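Local coordinates for putative hydrolase (Agrobacterium vitis, PDB 3LLC), which probably hydrolyses acyl esters and thioesters, as an alpha/beta hydrolase related to the acyl-protein thioesterase ABHD10, at residues R7-H12 against L28-A33; P38-L43 against L65-I70; A108-S113 against T135-M140. All coordinates share one frame; numbering follows the deposited sequence. Where two conformers were deposited one is given.

Contact 1: R7-H12 against L28-A33; sequences RPIETH and LVRAPA
Val29 CG1 lies 3.4 Å from His12 CD2, the imidazole crossing the valine at a slant. A chi1 of 76° sets CG1, the branch that meets His12, between the backbone N and the carbonyl carbon. Glu10 runs beside Val29, pointing the same way, and its OE1 accepts a weak bond from His12 NE2. The two backbones pair as antiparallel strands: Glu10 N donates to Val29 O at 2.8 Å, and Val29 N to Glu10 O at 2.9 Å. On the other face of the sheet, Ile9 CG1 sits over one face of the Arg30 guanidinium, 3.4 Å from NH2, while Ile9 CG2 touches Leu28 CD2 at 3.9 Å. Arg30 NH1 bonds weakly to Arg7 O; the stronger partner of this arginine is Asp59, in a salt bridge through NH2. The Arg7 chain bends at chi2 (-43°); Pro32 O lies over one face of its guanidinium, offset toward the rim, and Arg7 NH1 is 3.6 Å from Ala31 CB. A water bridges Pro8 O and Ala31 N. At the sheet margin, in the hairpin of strands 9-16 and 23-30, Arg30 packs on Ala63 of helix 53-65 and Val29 on Ile70 of strand 68-72.

Contact 2: P38-L43 against L65-I70; sequences PTCIWL and LGVGAI. With EDO (1,2-ethanediol), chain F.
In Thr39, chi1 of -65° sets OG1 beside the backbone N and leaves CG2 anti to it, which brings the methyl to 3.7 Å from Ile70 CG1. In Ile41 the first torsion puts CG1 anti to the backbone N (chi1 -174°), and CD1 beyond it reaches Ile70 CG2 at 3.9 Å. Ile70 therefore meets Thr39 with one branch and Ile41 with the other, crossing both side chains at a slant on one face of the sheet. Between the backbones runs a parallel ladder of four bonds. Gly68 N donates to Pro38 O at 3.0 Å, Ile70 N to Cys40 O at 2.8 Å and Trp42 N to Ile70 O at 3.0 Å. Cys40 N differs in approaching Gly68 O from well above the carbonyl plane, 54° out of it, at 2.9 Å. The CA atoms of Thr39 and Gly68 come within 3.9 Å, an approach consistent with Gly68 having no side chain on the face where Thr39 OG1 lies. Thr39 OG1 also accepts a weak bond from an ethanediol, probably from the crystallisation liquor. Gly66, at positive phi, ends helix 53-65 in a Schellman motif and turns the chain into strand 68-72. The pair forms the two strands of a beta-alpha-beta unit: strand 107-113 flanks 39-43, helix 53-65 packs on Val67 and Trp42, and helix 252-266 reaches Cys40 and Val67.

Contact 3: A108-S113 against T135-M140; sequences AILVGS and TQVSGM. With EDO (1,2-ethanediol), chain E.
Ala108 O receives the backbone N-H of Ser138 at 2.9 Å, and Val137 CA adds a CA-H...O contact to the same oxygen at 3.3 Å. Ala108 N donates to Gln136 O at 2.9 Å and Leu110 N to Gly139 O at 3.0 Å. Ala108 thus pairs with Val137 and Leu110 with Met140, so Ser138 (psi -12°) and Gly139 both face Ile109, a beta bulge in strand 136-143. Val137 N-H points away from strand 107-113, to O1 of an ethanediol at 2.8 Å, probably from the crystallisation liquor. Leu110 carries the apolar face. Its CG meets Val137 CG1 at 4.0 Å, the side chains crossing at about a right angle, whereas selenomethionine Met140 lies beside Leu110 and points the same way, CG to Leu110 CB at 4.0 Å. Val137 CG1 is anti to the backbone N (chi1 172°), which places that methyl against the leucine. Helix 115-128 covers this face through Leu123 on Leu110 and Leu121 on Met140. Gly112, near the end of strand 107-113, opens what is probably the GxSxG nucleophile elbow, with Ser114 the likely nucleophile. Paired backbone polar groups and a largely buried aliphatic face imply ordinary core packing of a beta-alpha-beta unit.

Overall arrangement
All three contacts belong to one mixed sheet, stepping from its margin inward, and no two share a strand. Contact 1 is a surface contact on the antiparallel hairpin; contacts 2 and 3 are buried, each joining the parallel strands of a beta-alpha-beta unit. Neighbours meet directly: Arg30 N probably bonds to Ala69 O between contacts 1 and 2, and Leu43 N to Val111 O between 2 and 3, whereas contacts 1 and 3 stay about 10 Å apart at their nearest atoms. The chemistry follows this order. Charged groups and water add to the backbone bonds at the margin, while aliphatic packing predominates inside, with contact 3 holding the first glycine of the probable catalytic elbow.

Contact 1: R7-H12 against L28-A33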
ATOM      1  N   ARG A   7      12.008   1.373  22.570  1.00 49.04           N
ATOM      2  CA  ARG A   7      12.624   1.820  21.279  1.00 47.44           C
ATOM      3  C   ARG A   7      11.889   3.034  20.692  1.00 45.08           C
ATOM      4  O   ARG A   7      10.730   2.915  20.299  1.00 44.56           O
ATOM      5  CB  ARG A   7      12.663   0.664  20.262  1.00 46.53           C
ATOM      6  CG  ARG A   7      13.626  -0.484  20.641  1.00 50.66           C
ATOM      7  CD  ARG A   7      14.973   0.021  21.184  1.00 54.62           C
ATOM      8  NE  ARG A   7      15.921  -1.065  21.435  1.00 61.78           N
ATOM      9  CZ  ARG A   7      16.825  -1.528  20.568  1.00 63.43           C
ATOM     10  NH1 ARG A   7      16.946  -1.012  19.344  1.00 62.65           N
ATOM     11  NH2 ARG A   7      17.626  -2.525  20.937  1.00 62.05           N
ATOM     12  N   PRO A   8      12.569   4.205  20.626  1.00 41.43           N
ATOM     13  CA  PRO A   8      11.933   5.454  20.160  1.00 39.19           C
ATOM     14  C   PRO A   8      11.730   5.552  18.630  1.00 36.71           C
ATOM     15  O   PRO A   8      12.399   4.857  17.860  1.00 34.92           O
ATOM     16  CB  PRO A   8      12.914   6.539  20.634  1.00 39.19           C
ATOM     17  CG  PRO A   8      14.257   5.861  20.578  1.00 41.72           C
ATOM     18  CD  PRO A   8      13.998   4.405  20.956  1.00 40.42           C
ATOM     19  N   ILE A   9      10.795   6.402  18.210  1.00 34.24           N
ATOM     20  CA  ILE A   9      10.618   6.719  16.800  1.00 31.88           C
ATOM     21  C   ILE A   9      11.780   7.615  16.354  1.00 30.42           C
ATOM     22  O   ILE A   9      12.114   8.589  17.033  1.00 31.22           O
ATOM     23  CB  ILE A   9       9.255   7.399  16.529  1.00 33.39           C
ATOM     24  CG1 ILE A   9       8.103   6.420  16.804  1.00 40.78           C
ATOM     25  CG2 ILE A   9       9.160   7.877  15.079  1.00 32.18           C
ATOM     26  CD1 ILE A   9       6.691   7.033  16.708  1.00 43.80           C
ATOM     27  N   GLU A  10      12.426   7.259  15.243  1.00 28.52           N
ATOM     28  CA  GLU A  10      13.515   8.082  14.651  1.00 27.67           C
ATOM     29  C   GLU A  10      13.087   8.622  13.283  1.00 22.06           C
ATOM     30  O   GLU A  10      12.410   7.917  12.530  1.00 20.18           O
ATOM     31  CB  GLU A  10      14.771   7.268  14.399  1.00 29.52           C
ATOM     32  CG  GLU A  10      15.278   6.380  15.516  1.00 42.60           C
ATOM     33  CD  GLU A  10      16.319   5.403  14.966  1.00 57.86           C
ATOM     34  OE1 GLU A  10      17.370   5.885  14.469  1.00 66.41           O
ATOM     35  OE2 GLU A  10      16.075   4.170  14.993  1.00 63.63           O
ATOM     36  N   THR A  11      13.553   9.824  12.956  1.00 20.90           N
ATOM     37  CA  THR A  11      13.257  10.486  11.685  0.50 20.59           C
ATOM     38  C   THR A  11      14.419  10.288  10.693  1.00 19.34           C
ATOM     39  O   THR A  11      15.576  10.464  11.051  1.00 21.10           O
ATOM     40  CB  THR A  11      12.973  12.004  11.934  0.50 21.59           C
ATOM     41  OG1 THR A  11      11.697  12.147  12.584  0.50 26.53           O
ATOM     42  CG2 THR A  11      12.978  12.790  10.636  0.50 17.64           C
ATOM     43  N   HIS A  12      14.107   9.916   9.451  1.00 19.38           N
ATOM     44  CA  HIS A  12      15.099   9.664   8.387  1.00 18.36           C
ATOM     45  C   HIS A  12      14.670  10.310   7.068  1.00 18.33           C
ATOM     46  O   HIS A  12      13.481  10.438   6.802  1.00 20.43           O
ATOM     47  CB  HIS A  12      15.229   8.136   8.152  1.00 21.19           C
ATOM     48  CG  HIS A  12      15.872   7.401   9.286  1.00 20.11           C
ATOM     49  ND1 HIS A  12      17.227   7.160   9.339  1.00 24.57           N
ATOM     50  CD2 HIS A  12      15.353   6.875  10.424  1.00 27.57           C
ATOM     51  CE1 HIS A  12      17.522   6.542  10.472  1.00 24.96           C
ATOM     52  NE2 HIS A  12      16.403   6.346  11.144  1.00 25.96           N
ATOM     53  N   LEU A  28       9.642   7.498   9.255  1.00 21.87           N
ATOM     54  CA  LEU A  28       9.604   7.398  10.714  1.00 20.58           C
ATOM     55  C   LEU A  28       9.777   5.904  11.055  1.00 21.61           C
ATOM     56  O   LEU A  28       8.964   5.075  10.617  1.00 22.45           O
ATOM     57  CB  LEU A  28       8.252   7.907  11.240  1.00 23.30           C
ATOM     58  CG  LEU A  28       7.971   9.420  11.090  1.00 24.66           C
ATOM     59  CD1 LEU A  28       6.496   9.740  11.381  1.00 27.03           C
ATOM     60  CD2 LEU A  28       8.937  10.273  11.984  1.00 21.59           C
ATOM     61  N   VAL A  29      10.800   5.578  11.838  1.00 20.12           N
ATOM     62  CA  VAL A  29      11.197   4.183  12.088  0.50 20.90           C
ATOM     63  C   VAL A  29      11.417   3.886  13.571  1.00 19.81           C
ATOM     64  O   VAL A  29      11.977   4.702  14.331  1.00 20.77           O
ATOM     65  CB  VAL A  29      12.497   3.815  11.336  0.50 22.46           C
ATOM     66  CG1 VAL A  29      13.718   4.413  12.028  0.50 22.38           C
ATOM     67  CG2 VAL A  29      12.649   2.311  11.250  0.50 21.84           C
ATOM     68  N   ARG A  30      10.941   2.716  13.988  1.00 19.91           N
ATOM     69  CA  ARG A  30      11.124   2.204  15.327  1.00 20.46           C
ATOM     70  C   ARG A  30      11.865   0.869  15.186  1.00 20.06           C
ATOM     71  O   ARG A  30      11.377  -0.034  14.513  1.00 19.39           O
ATOM     72  CB  ARG A  30       9.740   2.001  15.953  1.00 22.73           C
ATOM     73  CG  ARG A  30       9.717   1.579  17.373  1.00 30.89           C
ATOM     74  CD  ARG A  30       8.298   1.239  17.811  1.00 33.81           C
ATOM     75  NE  ARG A  30       7.396   2.389  17.795  1.00 29.26           N
ATOM     76  CZ  ARG A  30       7.218   3.240  18.807  1.00 31.86           C
ATOM     77  NH1 ARG A  30       7.932   3.145  19.924  1.00 27.63           N
ATOM     78  NH2 ARG A  30       6.349   4.231  18.693  1.00 29.68           N
ATOM     79  N   ALA A  31      13.046   0.750  15.790  1.00 21.74           N
ATOM     80  CA  ALA A  31      13.796  -0.519  15.752  1.00 22.72           C
ATOM     81  C   ALA A  31      13.082  -1.619  16.560  1.00 23.76           C
ATOM     82  O   ALA A  31      12.468  -1.341  17.589  1.00 22.82           O
ATOM     83  CB  ALA A  31      15.241  -0.320  16.280  1.00 21.11           C
ATOM     84  N   PRO A  32      13.179  -2.884  16.107  1.00 24.48           N
ATOM     85  CA  PRO A  32      12.736  -3.987  16.968  1.00 25.12           C
ATOM     86  C   PRO A  32      13.580  -4.112  18.237  1.00 22.52           C
ATOM     87  O   PRO A  32      14.745  -3.706  18.246  1.00 22.35           O
ATOM     88  CB  PRO A  32      12.888  -5.219  16.068  1.00 25.35           C
ATOM     89  CG  PRO A  32      13.951  -4.854  15.105  1.00 28.76           C
ATOM     90  CD  PRO A  32      13.819  -3.369  14.870  1.00 24.47           C
ATOM     91  N   ALA A  33      12.991  -4.634  19.317  1.00 23.85           N
ATOM     92  CA  ALA A  33      13.711  -4.773  20.587  1.00 25.10           C
ATOM     93  C   ALA A  33      14.870  -5.771  20.448  1.00 23.58           C
ATOM     94  O   ALA A  33      15.839  -5.690  21.181  1.00 21.31           O
ATOM     95  CB  ALA A  33      12.774  -5.204  21.702  1.00 26.50           C
TER
HETATM   96  O   HOH W   1      14.118   2.896  17.522  1.00 28.02           O

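Contact 2: P38-L43 against L65-I70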
ATOM      1  N   PRO A  38      10.434  -9.485  13.579  1.00 21.56           N
ATOM      2  CA  PRO A  38      10.029  -8.822  12.352  1.00 23.41           C
ATOM      3  C   PRO A  38       9.839  -7.311  12.506  1.00 22.15           C
ATOM      4  O   PRO A  38       9.805  -6.783  13.631  1.00 22.90           O
ATOM      5  CB  PRO A  38       8.696  -9.486  11.999  1.00 22.35           C
ATOM      6  CG  PRO A  38       8.150  -9.920  13.286  1.00 23.57           C
ATOM      7  CD  PRO A  38       9.328 -10.278  14.154  1.00 23.52           C
ATOM      8  N   THR A  39       9.799  -6.659  11.359  1.00 21.37           N
ATOM      9  CA  THR A  39       9.430  -5.249  11.208  1.00 19.48           C
ATOM     10  C   THR A  39       8.148  -5.121  10.358  1.00 20.29           C
ATOM     11  O   THR A  39       8.046  -5.624   9.234  1.00 21.95           O
ATOM     12  CB  THR A  39      10.603  -4.459  10.573  1.00 19.10           C
ATOM     13  OG1 THR A  39      11.728  -4.459  11.466  1.00 19.57           O
ATOM     14  CG2 THR A  39      10.190  -2.968  10.194  1.00 20.69           C
ATOM     15  N   CYS A  40       7.158  -4.431  10.911  1.00 20.33           N
ATOM     16  CA  CYS A  40       5.938  -4.101  10.182  1.00 19.81           C
ATOM     17  C   CYS A  40       6.135  -2.831   9.338  1.00 19.96           C
ATOM     18  O   CYS A  40       6.551  -1.783   9.869  1.00 23.48           O
ATOM     19  CB  CYS A  40       4.797  -3.897  11.175  1.00 20.30           C
ATOM     20  SG  CYS A  40       4.367  -5.311  12.237  1.00 27.25           S
ATOM     21  N   ILE A  41       5.844  -2.936   8.048  1.00 19.85           N
ATOM     22  CA  ILE A  41       5.944  -1.772   7.144  0.50 19.23           C
ATOM     23  C   ILE A  41       4.583  -1.390   6.606  1.00 19.81           C
ATOM     24  O   ILE A  41       3.849  -2.190   5.994  1.00 20.97           O
ATOM     25  CB  ILE A  41       6.954  -1.919   5.958  0.50 20.55           C
ATOM     26  CG1 ILE A  41       7.058  -0.589   5.186  0.50 19.49           C
ATOM     27  CG2 ILE A  41       6.549  -3.012   5.029  0.50 20.61           C
ATOM     28  CD1 ILE A  41       8.304  -0.462   4.316  0.50 21.56           C
ATOM     29  N   TRP A  42       4.237  -0.148   6.895  1.00 20.57           N
ATOM     30  CA  TRP A  42       3.000   0.462   6.412  1.00 21.16           C
ATOM     31  C   TRP A  42       3.141   0.893   4.953  1.00 21.14           C
ATOM     32  O   TRP A  42       4.118   1.545   4.583  1.00 22.32           O
ATOM     33  CB  TRP A  42       2.647   1.692   7.286  1.00 20.82           C
ATOM     34  CG  TRP A  42       1.318   2.353   6.850  1.00 22.43           C
ATOM     35  CD1 TRP A  42       1.164   3.572   6.190  1.00 23.65           C
ATOM     36  CD2 TRP A  42      -0.013   1.829   7.023  1.00 23.47           C
ATOM     37  NE1 TRP A  42      -0.162   3.801   5.951  1.00 20.88           N
ATOM     38  CE2 TRP A  42      -0.909   2.755   6.425  1.00 22.06           C
ATOM     39  CE3 TRP A  42      -0.541   0.660   7.609  1.00 22.31           C
ATOM     40  CZ2 TRP A  42      -2.301   2.565   6.428  1.00 27.84           C
ATOM     41  CZ3 TRP A  42      -1.934   0.458   7.585  1.00 28.88           C
ATOM     42  CH2 TRP A  42      -2.794   1.426   7.004  1.00 27.76           C
ATOM     43  N   LEU A  43       2.159   0.537   4.119  1.00 20.03           N
ATOM     44  CA  LEU A  43       2.054   1.049   2.755  0.50 20.97           C
ATOM     45  C   LEU A  43       0.660   1.666   2.623  1.00 21.67           C
ATOM     46  O   LEU A  43      -0.334   0.936   2.592  1.00 20.76           O
ATOM     47  CB  LEU A  43       2.245  -0.074   1.732  0.50 21.27           C
ATOM     48  CG  LEU A  43       3.594  -0.820   1.804  0.50 21.51           C
ATOM     49  CD1 LEU A  43       3.540  -2.171   1.036  0.50 21.91           C
ATOM     50  CD2 LEU A  43       4.750   0.076   1.294  0.50 17.05           C
ATOM     51  N   LEU A  65       4.557  -4.936  21.237  1.00 26.91           N
ATOM     52  CA  LEU A  65       5.085  -6.300  21.104  1.00 27.68           C
ATOM     53  C   LEU A  65       6.637  -6.340  20.976  1.00 28.91           C
ATOM     54  O   LEU A  65       7.233  -7.419  20.901  1.00 27.32           O
ATOM     55  CB  LEU A  65       4.411  -7.006  19.916  1.00 28.86           C
ATOM     56  CG  LEU A  65       2.890  -7.215  20.036  1.00 27.92           C
ATOM     57  CD1 LEU A  65       2.340  -7.866  18.773  1.00 30.45           C
ATOM     58  CD2 LEU A  65       2.553  -8.036  21.287  1.00 29.99           C
ATOM     59  N   GLY A  66       7.277  -5.170  20.964  1.00 26.32           N
ATOM     60  CA  GLY A  66       8.738  -5.067  20.834  1.00 25.61           C
ATOM     61  C   GLY A  66       9.238  -5.382  19.423  1.00 23.77           C
ATOM     62  O   GLY A  66      10.368  -5.811  19.236  1.00 23.57           O
ATOM     63  N   VAL A  67       8.396  -5.181  18.426  1.00 19.43           N
ATOM     64  CA  VAL A  67       8.793  -5.428  17.045  1.00 22.08           C
ATOM     65  C   VAL A  67       8.998  -4.106  16.287  1.00 22.17           C
ATOM     66  O   VAL A  67       8.640  -3.026  16.776  1.00 23.50           O
ATOM     67  CB  VAL A  67       7.846  -6.405  16.314  1.00 23.10           C
ATOM     68  CG1 VAL A  67       7.607  -7.667  17.158  1.00 25.22           C
ATOM     69  CG2 VAL A  67       6.536  -5.743  15.888  1.00 24.33           C
ATOM     70  N   GLY A  68       9.610  -4.195  15.118  1.00 19.76           N
ATOM     71  CA  GLY A  68       9.936  -3.022  14.350  1.00 19.59           C
ATOM     72  C   GLY A  68       8.719  -2.407  13.661  1.00 18.10           C
ATOM     73  O   GLY A  68       7.686  -3.075  13.400  1.00 18.47           O
ATOM     74  N   ALA A  69       8.851  -1.125  13.335  1.00 17.01           N
ATOM     75  CA  ALA A  69       7.829  -0.439  12.524  1.00 18.64           C
ATOM     76  C   ALA A  69       8.462   0.597  11.596  1.00 18.86           C
ATOM     77  O   ALA A  69       9.325   1.377  12.035  1.00 20.54           O
ATOM     78  CB  ALA A  69       6.796   0.216  13.430  1.00 19.57           C
ATOM     79  N   ILE A  70       8.065   0.577  10.320  1.00 18.84           N
ATOM     80  CA  ILE A  70       8.492   1.575   9.319  1.00 17.18           C
ATOM     81  C   ILE A  70       7.247   2.238   8.705  1.00 19.32           C
ATOM     82  O   ILE A  70       6.351   1.553   8.232  1.00 20.72           O
ATOM     83  CB  ILE A  70       9.352   0.982   8.199  1.00 19.06           C
ATOM     84  CG1 ILE A  70      10.677   0.452   8.742  1.00 21.90           C
ATOM     85  CG2 ILE A  70       9.622   2.025   7.085  1.00 19.82           C
ATOM     86  CD1 ILE A  70      11.462  -0.410   7.766  1.00 24.28           C
TER
HETATM   87  C1  EDO F 274      13.434  -1.480  11.361  1.00 66.02           C
HETATM   88  O1  EDO F 274      14.186  -2.414  10.574  1.00 61.97           O
HETATM   89  C2  EDO F 274      14.331  -0.320  11.746  1.00 68.43           C
HETATM   90  O2  EDO F 274      15.595  -0.775  12.231  1.00 71.44           O

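Contact 3: A108-S113 against T135-M140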
ATOM      1  N   ALA A 108      10.071  -9.000   7.307  1.00 19.56           N
ATOM      2  CA  ALA A 108       9.095  -7.922   7.138  1.00 21.31           C
ATOM      3  C   ALA A 108       7.667  -8.465   7.054  1.00 23.45           C
ATOM      4  O   ALA A 108       7.410  -9.489   6.372  1.00 22.57           O
ATOM      5  CB  ALA A 108       9.395  -7.116   5.857  1.00 21.94           C
ATOM      6  N   ILE A 109       6.734  -7.737   7.684  1.00 19.65           N
ATOM      7  CA  ILE A 109       5.314  -7.975   7.524  1.00 19.08           C
ATOM      8  C   ILE A 109       4.767  -6.744   6.792  1.00 20.54           C
ATOM      9  O   ILE A 109       4.932  -5.612   7.269  1.00 21.23           O
ATOM     10  CB  ILE A 109       4.577  -8.188   8.881  1.00 19.61           C
ATOM     11  CG1 ILE A 109       5.091  -9.431   9.620  1.00 22.30           C
ATOM     12  CG2 ILE A 109       3.034  -8.250   8.647  1.00 20.98           C
ATOM     13  CD1 ILE A 109       4.785  -9.456  11.117  1.00 23.35           C
ATOM     14  N   LEU A 110       4.194  -6.946   5.608  1.00 19.66           N
ATOM     15  CA  LEU A 110       3.713  -5.813   4.788  1.00 19.84           C
ATOM     16  C   LEU A 110       2.267  -5.550   5.175  1.00 21.94           C
ATOM     17  O   LEU A 110       1.434  -6.473   5.175  1.00 21.22           O
ATOM     18  CB  LEU A 110       3.789  -6.127   3.287  1.00 22.70           C
ATOM     19  CG  LEU A 110       5.174  -6.540   2.759  1.00 22.08           C
ATOM     20  CD1 LEU A 110       5.127  -6.789   1.197  1.00 19.86           C
ATOM     21  CD2 LEU A 110       6.256  -5.483   3.154  1.00 21.26           C
ATOM     22  N   VAL A 111       1.955  -4.296   5.509  1.00 20.87           N
ATOM     23  CA  VAL A 111       0.606  -3.942   5.865  1.00 19.16           C
ATOM     24  C   VAL A 111       0.156  -2.860   4.880  1.00 22.93           C
ATOM     25  O   VAL A 111       0.588  -1.692   4.984  1.00 23.18           O
ATOM     26  CB  VAL A 111       0.536  -3.411   7.338  1.00 20.76           C
ATOM     27  CG1 VAL A 111      -0.945  -3.204   7.717  1.00 21.94           C
ATOM     28  CG2 VAL A 111       1.233  -4.412   8.350  1.00 21.11           C
ATOM     29  N   GLY A 112      -0.668  -3.247   3.905  1.00 22.89           N
ATOM     30  CA  GLY A 112      -0.997  -2.402   2.734  1.00 22.66           C
ATOM     31  C   GLY A 112      -2.466  -2.046   2.690  1.00 24.41           C
ATOM     32  O   GLY A 112      -3.319  -2.938   2.682  1.00 24.95           O
ATOM     33  N   SER A 113      -2.752  -0.746   2.629  1.00 23.58           N
ATOM     34  CA  SER A 113      -4.116  -0.209   2.610  1.00 24.70           C
ATOM     35  C   SER A 113      -4.421   0.403   1.229  1.00 25.01           C
ATOM     36  O   SER A 113      -3.679   1.288   0.743  1.00 22.71           O
ATOM     37  CB  SER A 113      -4.259   0.885   3.670  1.00 28.91           C
ATOM     38  OG  SER A 113      -5.562   1.457   3.594  1.00 30.66           O
ATOM     39  N   THR A 135      16.016  -9.341   3.071  1.00 34.26           N
ATOM     40  CA  THR A 135      14.685  -9.268   3.673  1.00 31.57           C
ATOM     41  C   THR A 135      13.693 -10.325   3.162  1.00 27.76           C
ATOM     42  O   THR A 135      13.314 -10.316   1.997  1.00 26.86           O
ATOM     43  CB  THR A 135      14.060  -7.874   3.453  1.00 29.72           C
ATOM     44  OG1 THR A 135      14.933  -6.869   4.000  1.00 31.69           O
ATOM     45  CG2 THR A 135      12.679  -7.796   4.149  1.00 25.80           C
ATOM     46  N   GLN A 136      13.274 -11.212   4.070  1.00 28.21           N
ATOM     47  CA  GLN A 136      12.218 -12.182   3.801  0.50 27.08           C
ATOM     48  C   GLN A 136      10.874 -11.558   4.233  1.00 23.40           C
ATOM     49  O   GLN A 136      10.781 -11.035   5.325  1.00 23.47           O
ATOM     50  CB  GLN A 136      12.447 -13.473   4.592  0.50 26.96           C
ATOM     51  CG  GLN A 136      13.910 -13.974   4.708  0.50 30.73           C
ATOM     52  CD  GLN A 136      14.674 -14.006   3.380  0.50 32.66           C
ATOM     53  OE1 GLN A 136      14.084 -14.126   2.310  0.50 31.15           O
ATOM     54  NE2 GLN A 136      16.000 -13.903   3.460  0.50 27.36           N
ATOM     55  N   VAL A 137       9.861 -11.652   3.393  1.00 23.61           N
ATOM     56  CA  VAL A 137       8.482 -11.222   3.767  1.00 21.61           C
ATOM     57  C   VAL A 137       7.781 -12.415   4.420  1.00 23.71           C
ATOM     58  O   VAL A 137       7.587 -13.465   3.779  1.00 24.55           O
ATOM     59  CB  VAL A 137       7.705 -10.680   2.567  1.00 24.76           C
ATOM     60  CG1 VAL A 137       6.202 -10.415   2.935  1.00 20.31           C
ATOM     61  CG2 VAL A 137       8.361  -9.394   2.061  1.00 25.37           C
ATOM     62  N   SER A 138       7.464 -12.287   5.713  1.00 21.15           N
ATOM     63  CA  SER A 138       6.881 -13.390   6.481  1.00 20.69           C
ATOM     64  C   SER A 138       5.358 -13.391   6.527  1.00 18.93           C
ATOM     65  O   SER A 138       4.775 -14.393   6.946  1.00 20.54           O
ATOM     66  CB  SER A 138       7.453 -13.430   7.906  1.00 23.12           C
ATOM     67  OG  SER A 138       7.275 -12.194   8.555  1.00 27.02           O
ATOM     68  N   GLY A 139       4.734 -12.303   6.092  1.00 20.14           N
ATOM     69  CA  GLY A 139       3.268 -12.209   6.022  1.00 19.73           C
ATOM     70  C   GLY A 139       2.809 -10.881   5.454  1.00 21.02           C
ATOM     71  O   GLY A 139       3.594  -9.926   5.370  1.00 19.83           O
HETATM   72  N   MSE A 140       1.529 -10.820   5.068  1.00 19.71           N
HETATM   73  CA  MSE A 140       0.962  -9.607   4.469  0.50 19.31           C
HETATM   74  C   MSE A 140      -0.473  -9.454   4.968  1.00 22.04           C
HETATM   75  O   MSE A 140      -1.260 -10.413   4.968  1.00 22.83           O
HETATM   76  CB  MSE A 140       0.995  -9.653   2.921  0.50 19.58           C
HETATM   77  CG  MSE A 140       2.407  -9.775   2.269  0.50 16.42           C
HETATM   78 SE   MSE A 140       2.272 -10.167   0.333  0.38 26.54          SE
HETATM   79  CE  MSE A 140       0.393  -9.589   0.201  0.50 10.21           C
TER
HETATM   80  C1  EDO E 273      10.059 -12.529  -0.128  1.00 54.18           C
HETATM   81  O1  EDO E 273      10.280 -13.176   1.116  1.00 51.02           O
HETATM   82  C2  EDO E 273      11.406 -12.103  -0.676  1.00 65.14           C
HETATM   83  O2  EDO E 273      12.405 -13.111  -0.483  1.00 69.12           O